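Local coordinates for CmeC (Campylobacter jejuni, PDB 4MT4), which probably serves as the trimeric outer-membrane exit channel of an efflux system, belonging to the outer membrane factor family, at residues D113-I124 / L300-G311. Sequence-based numbering, arbitrary orientation.
With C8E ((hydroxyethyloxy)tri(ethyloxy)octane), chain Q; C8E ((hydroxyethyloxy)tri(ethyloxy)octane), chain P; C8E ((hydroxyethyloxy)tri(ethyloxy)octane), chain N.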
ATOM      1  N   ASP B 113     -51.263   3.531  29.951  1.00 42.70           N
ATOM      2  CA  ASP B 113     -51.417   2.922  28.636  1.00 51.90           C
ATOM      3  C   ASP B 113     -50.503   1.710  28.498  1.00 47.18           C
ATOM      4  O   ASP B 113     -49.279   1.834  28.519  1.00 47.95           O
ATOM      5  CB  ASP B 113     -51.122   3.936  27.530  1.00 50.16           C
ATOM      6  CG  ASP B 113     -51.514   3.430  26.155  1.00 50.57           C
ATOM      7  OD1 ASP B 113     -52.491   2.656  26.058  1.00 49.10           O
ATOM      8  OD2 ASP B 113     -50.846   3.808  25.170  1.00 75.87           O
ATOM      9  N   PHE B 114     -51.104   0.534  28.361  1.00 42.57           N
ATOM     10  CA  PHE B 114     -50.341  -0.697  28.214  1.00 41.77           C
ATOM     11  C   PHE B 114     -50.598  -1.332  26.852  1.00 47.68           C
ATOM     12  O   PHE B 114     -51.745  -1.473  26.434  1.00 44.46           O
ATOM     13  CB  PHE B 114     -50.687  -1.679  29.334  1.00 42.83           C
ATOM     14  CG  PHE B 114     -50.391  -1.156  30.712  1.00 44.95           C
ATOM     15  CD1 PHE B 114     -49.116  -1.253  31.247  1.00 39.05           C
ATOM     16  CD2 PHE B 114     -51.388  -0.567  31.471  1.00 46.21           C
ATOM     17  CE1 PHE B 114     -48.842  -0.772  32.514  1.00 42.06           C
ATOM     18  CE2 PHE B 114     -51.121  -0.083  32.738  1.00 45.12           C
ATOM     19  CZ  PHE B 114     -49.846  -0.187  33.260  1.00 50.25           C
ATOM     20  N   LYS B 115     -49.525  -1.705  26.161  1.00 43.27           N
ATOM     21  CA  LYS B 115     -49.637  -2.317  24.842  1.00 43.46           C
ATOM     22  C   LYS B 115     -48.852  -3.624  24.756  1.00 54.21           C
ATOM     23  O   LYS B 115     -47.898  -3.838  25.504  1.00 49.33           O
ATOM     24  CB  LYS B 115     -49.155  -1.350  23.761  1.00 42.83           C
ATOM     25  CG  LYS B 115     -49.972  -0.070  23.649  1.00 55.88           C
ATOM     26  CD  LYS B 115     -49.357   0.873  22.628  1.00 49.80           C
ATOM     27  CE  LYS B 115     -50.184   2.137  22.461  1.00 53.96           C
ATOM     28  NZ  LYS B 115     -49.524   3.099  21.537  1.00 58.47           N
ATOM     29  N   MET B 116     -49.263  -4.486  23.831  1.00 50.09           N
ATOM     30  CA  MET B 116     -48.634  -5.789  23.624  1.00 57.30           C
ATOM     31  C   MET B 116     -49.169  -6.440  22.351  1.00 54.14           C
ATOM     32  O   MET B 116     -50.381  -6.556  22.179  1.00 57.95           O
ATOM     33  CB  MET B 116     -48.880  -6.714  24.819  1.00 65.66           C
ATOM     34  CG  MET B 116     -48.344  -8.124  24.625  1.00 69.40           C
ATOM     35  SD  MET B 116     -48.932  -9.300  25.858  1.00 87.45           S
ATOM     36  CE  MET B 116     -48.375  -8.525  27.373  1.00 90.90           C
ATOM     37  N   GLY B 117     -48.271  -6.861  21.464  1.00 50.44           N
ATOM     38  CA  GLY B 117     -48.685  -7.537  20.247  1.00 53.75           C
ATOM     39  C   GLY B 117     -47.595  -7.762  19.214  1.00 56.37           C
ATOM     40  O   GLY B 117     -46.438  -7.399  19.426  1.00 54.58           O
ATOM     41  N   LEU B 118     -47.968  -8.373  18.092  1.00 58.85           N
ATOM     42  CA  LEU B 118     -47.039  -8.600  16.988  1.00 40.27           C
ATOM     43  C   LEU B 118     -47.039  -7.420  16.023  1.00 55.39           C
ATOM     44  O   LEU B 118     -48.074  -6.797  15.792  1.00 48.78           O
ATOM     45  CB  LEU B 118     -47.387  -9.883  16.227  1.00 50.16           C
ATOM     46  CG  LEU B 118     -47.299 -11.232  16.950  1.00 63.69           C
ATOM     47  CD1 LEU B 118     -46.179 -11.243  17.987  1.00 67.99           C
ATOM     48  CD2 LEU B 118     -48.634 -11.614  17.572  1.00 59.49           C
ATOM     49  N   ASN B 119     -45.876  -7.124  15.451  1.00 49.64           N
ATOM     50  CA  ASN B 119     -45.758  -6.015  14.512  1.00 48.46           C
ATOM     51  C   ASN B 119     -45.318  -6.456  13.120  1.00 50.82           C
ATOM     52  O   ASN B 119     -44.424  -7.286  12.971  1.00 54.62           O
ATOM     53  CB  ASN B 119     -44.782  -4.967  15.050  1.00 47.51           C
ATOM     54  CG  ASN B 119     -45.241  -4.364  16.361  1.00 59.04           C
ATOM     55  OD1 ASN B 119     -44.758  -4.735  17.431  1.00 58.79           O
ATOM     56  ND2 ASN B 119     -46.184  -3.431  16.286  1.00 50.55           N
ATOM     57  N   LEU B 120     -45.961  -5.893  12.104  1.00 50.77           N
ATOM     58  CA  LEU B 120     -45.577  -6.132  10.720  1.00 44.33           C
ATOM     59  C   LEU B 120     -44.933  -4.887  10.127  1.00 60.38           C
ATOM     60  O   LEU B 120     -45.454  -3.785  10.262  1.00 56.10           O
ATOM     61  CB  LEU B 120     -46.789  -6.546   9.884  1.00 61.53           C
ATOM     62  CG  LEU B 120     -46.608  -6.504   8.362  1.00 58.91           C
ATOM     63  CD1 LEU B 120     -45.753  -7.667   7.885  1.00 54.24           C
ATOM     64  CD2 LEU B 120     -47.953  -6.482   7.648  1.00 59.68           C
ATOM     65  N   SER B 121     -43.790  -5.068   9.478  1.00 50.70           N
ATOM     66  CA  SER B 121     -43.135  -3.980   8.765  1.00 41.54           C
ATOM     67  C   SER B 121     -42.591  -4.490   7.436  1.00 46.72           C
ATOM     68  O   SER B 121     -41.744  -5.384   7.404  1.00 54.34           O
ATOM     69  CB  SER B 121     -42.013  -3.370   9.606  1.00 37.01           C
ATOM     70  OG  SER B 121     -41.027  -4.338   9.926  1.00 74.50           O
ATOM     71  N   TYR B 122     -43.090  -3.928   6.341  1.00 53.56           N
ATOM     72  CA  TYR B 122     -42.709  -4.380   5.009  1.00 48.56           C
ATOM     73  C   TYR B 122     -42.578  -3.213   4.038  1.00 54.98           C
ATOM     74  O   TYR B 122     -43.517  -2.443   3.842  1.00 42.57           O
ATOM     75  CB  TYR B 122     -43.730  -5.387   4.476  1.00 48.54           C
ATOM     76  CG  TYR B 122     -43.286  -6.118   3.227  1.00 55.72           C
ATOM     77  CD1 TYR B 122     -41.937  -6.267   2.924  1.00 50.85           C
ATOM     78  CD2 TYR B 122     -44.218  -6.651   2.345  1.00 48.08           C
ATOM     79  CE1 TYR B 122     -41.530  -6.932   1.784  1.00 46.17           C
ATOM     80  CE2 TYR B 122     -43.820  -7.316   1.200  1.00 49.85           C
ATOM     81  CZ  TYR B 122     -42.475  -7.455   0.926  1.00 58.70           C
ATOM     82  OH  TYR B 122     -42.074  -8.117  -0.213  1.00 62.18           O
ATOM     83  N   GLU B 123     -41.405  -3.090   3.429  1.00 42.78           N
ATOM     84  CA  GLU B 123     -41.169  -2.063   2.426  1.00 46.69           C
ATOM     85  C   GLU B 123     -41.437  -2.628   1.035  1.00 41.68           C
ATOM     86  O   GLU B 123     -40.702  -3.493   0.557  1.00 48.46           O
ATOM     87  CB  GLU B 123     -39.737  -1.532   2.522  1.00 53.60           C
ATOM     88  CG  GLU B 123     -39.606  -0.036   2.270  1.00 71.42           C
ATOM     89  CD  GLU B 123     -40.203   0.795   3.390  1.00 82.93           C
ATOM     90  OE1 GLU B 123     -40.275   0.295   4.533  1.00 76.09           O
ATOM     91  OE2 GLU B 123     -40.601   1.949   3.127  1.00 90.79           O
ATOM     92  N   ILE B 124     -42.495  -2.144   0.393  1.00 47.74           N
ATOM     93  CA  ILE B 124     -42.877  -2.633  -0.927  1.00 45.03           C
ATOM     94  C   ILE B 124     -41.854  -2.215  -1.981  1.00 42.98           C
ATOM     95  O   ILE B 124     -41.679  -1.029  -2.258  1.00 40.37           O
ATOM     96  CB  ILE B 124     -44.273  -2.127  -1.333  1.00 53.82           C
ATOM     97  CG1 ILE B 124     -45.288  -2.429  -0.228  1.00 54.61           C
ATOM     98  CG2 ILE B 124     -44.709  -2.760  -2.641  1.00 43.03           C
ATOM     99  CD1 ILE B 124     -45.404  -3.902   0.109  1.00 57.98           C
ATOM    100  N   LEU B 300     -43.330   2.877  -0.824  1.00 51.42           N
ATOM    101  CA  LEU B 300     -44.522   2.393  -0.136  1.00 53.26           C
ATOM    102  C   LEU B 300     -44.153   1.525   1.063  1.00 46.04           C
ATOM    103  O   LEU B 300     -43.397   0.561   0.937  1.00 50.57           O
ATOM    104  CB  LEU B 300     -45.420   1.611  -1.099  1.00 52.19           C
ATOM    105  CG  LEU B 300     -46.705   1.014  -0.518  1.00 51.70           C
ATOM    106  CD1 LEU B 300     -47.569   2.096   0.113  1.00 47.49           C
ATOM    107  CD2 LEU B 300     -47.482   0.260  -1.589  1.00 57.69           C
ATOM    108  N   SER B 301     -44.692   1.875   2.225  1.00 59.58           N
ATOM    109  CA  SER B 301     -44.392   1.162   3.459  1.00 47.54           C
ATOM    110  C   SER B 301     -45.646   0.545   4.068  1.00 51.23           C
ATOM    111  O   SER B 301     -46.668   1.214   4.220  1.00 54.13           O
ATOM    112  CB  SER B 301     -43.726   2.102   4.464  1.00 44.28           C
ATOM    113  OG  SER B 301     -42.598   2.736   3.888  1.00 71.54           O
ATOM    114  N   LEU B 302     -45.563  -0.735   4.414  1.00 52.22           N
ATOM    115  CA  LEU B 302     -46.688  -1.443   5.010  1.00 43.39           C
ATOM    116  C   LEU B 302     -46.430  -1.743   6.481  1.00 52.68           C
ATOM    117  O   LEU B 302     -45.378  -2.265   6.842  1.00 52.97           O
ATOM    118  CB  LEU B 302     -46.971  -2.739   4.249  1.00 45.59           C
ATOM    119  CG  LEU B 302     -48.172  -2.745   3.298  1.00 62.02           C
ATOM    120  CD1 LEU B 302     -48.088  -1.608   2.292  1.00 63.77           C
ATOM    121  CD2 LEU B 302     -48.279  -4.087   2.588  1.00 61.90           C
ATOM    122  N   THR B 303     -47.397  -1.402   7.326  1.00 57.89           N
ATOM    123  CA  THR B 303     -47.312  -1.694   8.752  1.00 48.61           C
ATOM    124  C   THR B 303     -48.571  -2.404   9.236  1.00 54.74           C
ATOM    125  O   THR B 303     -49.665  -2.158   8.736  1.00 56.64           O
ATOM    126  CB  THR B 303     -47.099  -0.415   9.585  1.00 53.03           C
ATOM    127  OG1 THR B 303     -48.116   0.543   9.269  1.00 65.18           O
ATOM    128  CG2 THR B 303     -45.732   0.189   9.297  1.00 51.74           C
ATOM    129  N   GLY B 304     -48.406  -3.293  10.209  1.00 59.78           N
ATOM    130  CA  GLY B 304     -49.524  -4.039  10.755  1.00 54.12           C
ATOM    131  C   GLY B 304     -49.320  -4.374  12.218  1.00 57.43           C
ATOM    132  O   GLY B 304     -48.199  -4.644  12.651  1.00 43.52           O
ATOM    133  N   LEU B 305     -50.408  -4.349  12.981  1.00 49.74           N
ATOM    134  CA  LEU B 305     -50.358  -4.674  14.401  1.00 43.46           C
ATOM    135  C   LEU B 305     -51.460  -5.656  14.775  1.00 54.51           C
ATOM    136  O   LEU B 305     -52.585  -5.553  14.289  1.00 50.03           O
ATOM    137  CB  LEU B 305     -50.476  -3.405  15.250  1.00 46.27           C
ATOM    138  CG  LEU B 305     -50.656  -3.597  16.760  1.00 52.40           C
ATOM    139  CD1 LEU B 305     -49.394  -4.167  17.390  1.00 62.17           C
ATOM    140  CD2 LEU B 305     -51.057  -2.296  17.439  1.00 70.87           C
ATOM    141  N   LEU B 306     -51.125  -6.612  15.633  1.00 54.26           N
ATOM    142  CA  LEU B 306     -52.109  -7.526  16.196  1.00 44.14           C
ATOM    143  C   LEU B 306     -51.766  -7.807  17.650  1.00 51.53           C
ATOM    144  O   LEU B 306     -50.776  -8.475  17.942  1.00 53.10           O
ATOM    145  CB  LEU B 306     -52.171  -8.832  15.405  1.00 39.56           C
ATOM    146  CG  LEU B 306     -53.146  -9.869  15.969  1.00 53.77           C
ATOM    147  CD1 LEU B 306     -54.576  -9.340  15.949  1.00 51.35           C
ATOM    148  CD2 LEU B 306     -53.041 -11.185  15.215  1.00 57.23           C
ATOM    149  N   GLY B 307     -52.580  -7.288  18.563  1.00 47.02           N
ATOM    150  CA  GLY B 307     -52.323  -7.485  19.975  1.00 43.14           C
ATOM    151  C   GLY B 307     -53.338  -6.866  20.913  1.00 53.78           C
ATOM    152  O   GLY B 307     -54.546  -7.013  20.724  1.00 41.54           O
ATOM    153  N   PHE B 308     -52.842  -6.171  21.933  1.00 49.82           N
ATOM    154  CA  PHE B 308     -53.695  -5.672  23.004  1.00 40.15           C
ATOM    155  C   PHE B 308     -53.372  -4.237  23.416  1.00 43.18           C
ATOM    156  O   PHE B 308     -52.235  -3.778  23.286  1.00 46.07           O
ATOM    157  CB  PHE B 308     -53.585  -6.587  24.228  1.00 37.37           C
ATOM    158  CG  PHE B 308     -53.920  -8.027  23.949  1.00 46.13           C
ATOM    159  CD1 PHE B 308     -55.225  -8.481  24.040  1.00 43.76           C
ATOM    160  CD2 PHE B 308     -52.925  -8.931  23.604  1.00 49.42           C
ATOM    161  CE1 PHE B 308     -55.535  -9.804  23.786  1.00 49.82           C
ATOM    162  CE2 PHE B 308     -53.230 -10.256  23.348  1.00 53.67           C
ATOM    163  CZ  PHE B 308     -54.537 -10.692  23.440  1.00 56.40           C
ATOM    164  N   GLU B 309     -54.386  -3.533  23.911  1.00 44.41           N
ATOM    165  CA  GLU B 309     -54.198  -2.216  24.513  1.00 42.30           C
ATOM    166  C   GLU B 309     -55.240  -1.958  25.598  1.00 46.22           C
ATOM    167  O   GLU B 309     -56.428  -2.200  25.403  1.00 40.83           O
ATOM    168  CB  GLU B 309     -54.257  -1.110  23.457  1.00 41.23           C
ATOM    169  CG  GLU B 309     -54.020   0.280  24.029  1.00 49.18           C
ATOM    170  CD  GLU B 309     -54.050   1.374  22.980  1.00 55.74           C
ATOM    171  OE1 GLU B 309     -54.348   1.071  21.806  1.00 65.76           O
ATOM    172  OE2 GLU B 309     -53.772   2.540  23.332  1.00 55.27           O
ATOM    173  N   SER B 310     -54.783  -1.467  26.743  1.00 42.85           N
ATOM    174  CA  SER B 310     -55.674  -1.149  27.851  1.00 46.02           C
ATOM    175  C   SER B 310     -55.085  -0.059  28.738  1.00 50.19           C
ATOM    176  O   SER B 310     -53.871   0.135  28.780  1.00 38.08           O
ATOM    177  CB  SER B 310     -55.964  -2.401  28.683  1.00 48.92           C
ATOM    178  OG  SER B 310     -56.805  -2.101  29.786  1.00 50.66           O
ATOM    179  N   GLY B 311     -55.959   0.655  29.438  1.00 41.84           N
ATOM    180  CA  GLY B 311     -55.542   1.684  30.373  1.00 35.93           C
ATOM    181  C   GLY B 311     -55.186   1.085  31.719  1.00 39.22           C
ATOM    182  O   GLY B 311     -54.726   1.783  32.625  1.00 42.66           O
TER
HETATM  183  C1  C8E Q 505     -59.692 -11.218  15.155  1.00 83.85           C
HETATM  184  C2  C8E Q 505     -58.241 -11.478  15.380  1.00 66.63           C
HETATM  185  C3  C8E Q 505     -57.866 -12.486  16.413  1.00 74.09           C
HETATM  186  C4  C8E Q 505     -57.176 -11.994  17.639  1.00 72.90           C
HETATM  187  C5  C8E Q 505     -56.128 -12.868  18.239  1.00 81.65           C
HETATM  188  C6  C8E Q 505     -55.305 -12.297  19.342  1.00 83.37           C
HETATM  189  C7  C8E Q 505     -53.891 -12.755  19.466  1.00 75.89           C
HETATM  190  C8  C8E Q 505     -52.955 -11.860  20.206  1.00 77.87           C
HETATM  191  O9  C8E Q 505     -51.608 -11.935  19.920  1.00 80.72           O
HETATM  192  C10 C8E Q 505     -50.751 -11.036  20.517  1.00 65.03           C
HETATM  193  C11 C8E Q 505     -49.470 -11.555  21.076  1.00 71.31           C
HETATM  194  O12 C8E Q 505     -48.592 -10.634  21.604  1.00 72.86           O
HETATM  195  C13 C8E Q 505     -47.234 -10.834  21.485  1.00 71.79           C
HETATM  196  C14 C8E Q 505     -46.385 -10.473  22.657  1.00 72.64           C
HETATM  197  O15 C8E Q 505     -45.219  -9.778  22.419  1.00 61.35           O
HETATM  198  C16 C8E Q 505     -44.054 -10.198  23.019  1.00 57.54           C
HETATM  199  C17 C8E Q 505     -43.011  -9.177  23.315  1.00 70.19           C
HETATM  200  O18 C8E Q 505     -41.964  -9.538  24.137  1.00 93.99           O
HETATM  201  C19 C8E Q 505     -41.432 -10.810  24.069  1.00100.51           C
HETATM  202  C20 C8E Q 505     -41.662 -11.739  25.214  1.00109.92           C
HETATM  203  O21 C8E Q 505     -41.467 -13.091  25.008  1.00 90.01           O
HETATM  204  C1  C8E P 504     -48.480  -8.860  12.200  1.00 49.60           C
HETATM  205  C2  C8E P 504     -49.964  -8.831  12.344  1.00 60.56           C
HETATM  206  C3  C8E P 504     -50.730  -7.903  11.463  1.00 47.06           C
HETATM  207  C4  C8E P 504     -52.219  -7.973  11.512  1.00 62.03           C
HETATM  208  C5  C8E P 504     -52.982  -7.077  10.598  1.00 61.76           C
HETATM  209  C6  C8E P 504     -54.466  -7.082  10.730  1.00 54.15           C
HETATM  210  C7  C8E P 504     -55.279  -6.604   9.576  1.00 61.55           C
HETATM  211  C8  C8E P 504     -56.688  -7.087   9.513  1.00 66.37           C
HETATM  212  O9  C8E P 504     -57.668  -6.179   9.178  1.00 77.13           O
HETATM  213  C10 C8E P 504     -57.960  -5.955   7.850  1.00 73.48           C
HETATM  214  C11 C8E P 504     -59.372  -6.169   7.421  1.00 66.02           C
HETATM  215  O12 C8E P 504     -60.066  -5.082   6.934  1.00 64.53           O
HETATM  216  C13 C8E P 504     -61.289  -4.745   7.475  1.00 69.14           C
HETATM  217  C14 C8E P 504     -62.273  -5.827   7.760  1.00 54.98           C
HETATM  218  O15 C8E P 504     -63.294  -5.523   8.632  1.00 58.37           O
HETATM  219  C16 C8E P 504     -64.597  -5.791   8.275  1.00 72.80           C
HETATM  220  C17 C8E P 504     -65.681  -5.137   9.066  1.00 40.66           C
HETATM  221  O18 C8E P 504     -66.092  -5.751  10.231  1.00 69.49           O
HETATM  222  C19 C8E P 504     -67.074  -5.162  11.003  1.00 78.94           C
HETATM  223  C20 C8E P 504     -68.130  -6.029  11.602  1.00 77.96           C
HETATM  224  O21 C8E P 504     -69.189  -5.410  12.242  1.00 51.20           O
HETATM  225  C1  C8E N 502     -34.656   1.057  36.314  1.00 75.16           C
HETATM  226  C2  C8E N 502     -35.885   0.271  36.006  1.00 94.36           C
HETATM  227  C3  C8E N 502     -37.198   0.962  36.161  1.00100.81           C
HETATM  228  C4  C8E N 502     -38.402   0.302  35.582  1.00 97.85           C
HETATM  229  C5  C8E N 502     -39.547   1.182  35.208  1.00 85.46           C
HETATM  230  C6  C8E N 502     -40.324   0.814  33.991  1.00 81.00           C
HETATM  231  C7  C8E N 502     -41.111   1.891  33.327  1.00 64.27           C
HETATM  232  C8  C8E N 502     -42.562   1.646  33.099  1.00 68.40           C
HETATM  233  O9  C8E N 502     -43.459   2.438  33.780  1.00 70.62           O
HETATM  234  C10 C8E N 502     -44.764   2.499  33.346  1.00 56.64           C
HETATM  235  C11 C8E N 502     -45.773   3.084  34.270  1.00 58.12           C
HETATM  236  O12 C8E N 502     -46.128   2.338  35.371  1.00 60.66           O
HETATM  237  C13 C8E N 502     -47.461   2.181  35.676  1.00 52.75           C
HETATM  238  C14 C8E N 502     -47.815   1.944  37.104  1.00 66.90           C
HETATM  239  O15 C8E N 502     -49.126   1.629  37.382  1.00 64.79           O
HETATM  240  C16 C8E N 502     -49.681   0.510  36.801  1.00 50.13           C
HETATM  241  C17 C8E N 502     -51.121   0.240  37.066  1.00 71.15           C
HETATM  242  O18 C8E N 502     -51.808  -0.523  36.147  1.00 77.90           O
HETATM  243  C19 C8E N 502     -53.183  -0.509  36.164  1.00 54.17           C
HETATM  244  C20 C8E N 502     -53.860   0.800  36.400  1.00 78.86           C
HETATM  245  O21 C8E N 502     -54.457   1.432  35.327  1.00 55.88           O
HETATM  246  O   HOH W   1     -46.721  -1.836  13.998  1.00 52.30           O
HETATM  247  O   HOH W   2     -41.179   1.290  -1.723  1.00 52.24           O
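In the transmembrane beta barrel of this outer membrane factor, Tyr122 and Leu302 are one rung of the antiparallel pairing between the two central strands of the subunit's four-stranded sheet. Strands 113-124 and 300-306 run 171° apart, and backbone bonds continue past Gly307 to the pair Phe114 and Ser310. At Gly117 and Gly307, a non-hydrogen-bonded pair, the CA atoms come within 3.6 Å of each other with no CB between the strands; the chain turns a corner at Gly307, where the absence of side chains is consistent with so close an approach.

The face carrying Leu118, Leu120, Leu306 and Phe308 is touched by two detergent molecules, consistent with the lipid-facing side of a barrel. One of them passes over the glycine pair, its C11 lying 3.6 Å from Leu118 CD2 and its C8 3.5 Å from Phe308 CE2. Further along this face, Ile124 CG1 lies 3.7 Å from Leu300 CD2, the two side chains alongside each other, and the Ile124 side chain crosses that of Leu302, CD1 toward CD2; Ile124 also touches the bound lipid-like ester.

The other face is mostly polar, with Leu305 among its residues. With its chain extended beyond CG (chi1 -178°), Glu309 reaches diagonally across to Asp113, two residues from its partner Lys115, bringing OE2 to 3.0 Å from Asp113 OD1, the carboxylate planes 46° apart. Lys115, in a long salt bridge to Asp113, may partly offset this like-charge approach. Asn119 OD1 bonds to Ser88 on strand 84-96, while its ND2 donates to a water at 2.8 Å and lies 3.5 Å from Leu305 CD1.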